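Local coordinates for flagellar motor switch protein FliG (Thermotoga maritima, PDB 5TDY) that probably forms part of the flagellar motor switch complex, which contacts chemotaxis proteins and motor components that set the direction of flagellar rotation, at residues A12-V17 and A44-V49. Sequence-based numbering, arbitrary orientation.
Sequences AAVLLV and ANIGRV
One face of helix 8-19, within residues 12-17, looks onto segment 44-49, which carries the last residue of helix 33-44 and the loop that leaves it at N45 and turns toward helix 51-66. The closest pair of CA atoms is A13 and I46, 7.0 Å apart, and V14 and V49 follow at 7.2 Å. No hydrogen bond joins the two segments, and the contact is purely apolar. I46 carries most of it: CG1 lies anti to the backbone N (chi1 -165°) and the fully extended chain delivers CD1 onto the helix, 3.7 Å from both A13 C and V14 N. A13 CB and V14 CG2 each lie 3.8 Å from I46 CD1. V17 CG2 meets the same I46 CD1 tip to tip at 4.0 Å. The V14 side chain crosses that of I46 at roughly a right angle. V14 CG1 meets V49 CG1 at 4.1 Å, the two side chains crossing obliquely. R10, one turn before this face, hydrogen-bonds through its guanidinium to I46 O and R48 O, tying the loop's backbone to the same helix. V14 also touches V57 of helix 51-66, and A13 and V17 touch I43 of helix 33-44. This is apolar packing of an interhelical loop against helix 8-19 in the all-helical FliG N-terminal domain.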
# COMPACT_ATOMS: atom_id res chain seq x y z
N ALA B 12 -9.62 -1.29 -0.94
CA ALA B 12 -9.56 -0.38 -2.08
C ALA B 12 -9.94 1.04 -1.67
O ALA B 12 -9.36 2.01 -2.15
CB ALA B 12 -10.47 -0.88 -3.21
N ALA B 13 -10.93 1.18 -0.78
CA ALA B 13 -11.34 2.51 -0.35
C ALA B 13 -10.25 3.19 0.47
O ALA B 13 -10.00 4.39 0.30
CB ALA B 13 -12.65 2.43 0.44
N VAL B 14 -9.58 2.44 1.35
CA VAL B 14 -8.50 3.01 2.15
C VAL B 14 -7.37 3.48 1.24
O VAL B 14 -6.80 4.56 1.45
CB VAL B 14 -8.03 1.99 3.21
CG1 VAL B 14 -6.71 2.46 3.87
CG2 VAL B 14 -9.12 1.77 4.28
N LEU B 15 -7.05 2.70 0.20
CA LEU B 15 -5.96 3.09 -0.68
C LEU B 15 -6.29 4.39 -1.40
O LEU B 15 -5.45 5.30 -1.48
CB LEU B 15 -5.65 1.98 -1.69
CG LEU B 15 -4.44 2.14 -2.61
CD1 LEU B 15 -3.16 2.06 -1.81
CD2 LEU B 15 -4.45 1.08 -3.69
N LEU B 16 -7.51 4.51 -1.93
CA LEU B 16 -7.86 5.72 -2.67
C LEU B 16 -7.94 6.93 -1.75
O LEU B 16 -7.60 8.04 -2.16
CB LEU B 16 -9.16 5.52 -3.44
CG LEU B 16 -9.05 4.47 -4.57
CD1 LEU B 16 -10.42 4.14 -5.10
CD2 LEU B 16 -8.13 4.98 -5.70
N VAL B 17 -8.42 6.76 -0.51
CA VAL B 17 -8.40 7.88 0.42
C VAL B 17 -6.96 8.31 0.69
O VAL B 17 -6.64 9.50 0.69
CB VAL B 17 -9.15 7.52 1.72
CG1 VAL B 17 -8.80 8.49 2.85
CG2 VAL B 17 -10.68 7.56 1.47
N ALA B 44 -17.49 6.78 0.39
CA ALA B 44 -18.34 7.74 1.08
C ALA B 44 -18.69 7.27 2.48
O ALA B 44 -18.83 8.08 3.39
CB ALA B 44 -19.61 8.01 0.28
N ASN B 45 -18.79 5.96 2.67
CA ASN B 45 -19.15 5.35 3.94
C ASN B 45 -17.94 4.74 4.65
O ASN B 45 -18.12 3.84 5.47
CB ASN B 45 -20.22 4.28 3.71
CG ASN B 45 -21.50 4.86 3.16
OD1 ASN B 45 -22.22 5.56 3.87
ND2 ASN B 45 -21.78 4.60 1.89
N ILE B 46 -16.73 5.22 4.36
CA ILE B 46 -15.54 4.57 4.91
C ILE B 46 -15.37 4.90 6.39
O ILE B 46 -14.79 4.11 7.14
CB ILE B 46 -14.28 4.96 4.10
CG1 ILE B 46 -13.12 4.02 4.42
CG2 ILE B 46 -13.86 6.38 4.38
CD1 ILE B 46 -11.85 4.36 3.63
N GLY B 47 -15.86 6.05 6.83
CA GLY B 47 -15.71 6.40 8.23
C GLY B 47 -14.28 6.78 8.60
O GLY B 47 -13.52 7.34 7.80
N ARG B 48 -13.92 6.48 9.84
CA ARG B 48 -12.56 6.65 10.32
C ARG B 48 -11.66 5.53 9.81
O ARG B 48 -12.07 4.37 9.77
CB ARG B 48 -12.54 6.66 11.85
CG ARG B 48 -11.23 6.16 12.46
CD ARG B 48 -11.30 5.88 13.97
NE ARG B 48 -12.17 6.83 14.68
CZ ARG B 48 -13.44 6.60 15.00
NH1 ARG B 48 -14.16 7.53 15.62
NH2 ARG B 48 -14.00 5.44 14.70
N VAL B 49 -10.44 5.89 9.43
CA VAL B 49 -9.41 4.93 9.04
C VAL B 49 -8.38 4.90 10.16
O VAL B 49 -7.80 5.93 10.50
CB VAL B 49 -8.76 5.29 7.69
CG1 VAL B 49 -7.58 4.36 7.39
CG2 VAL B 49 -9.77 5.21 6.56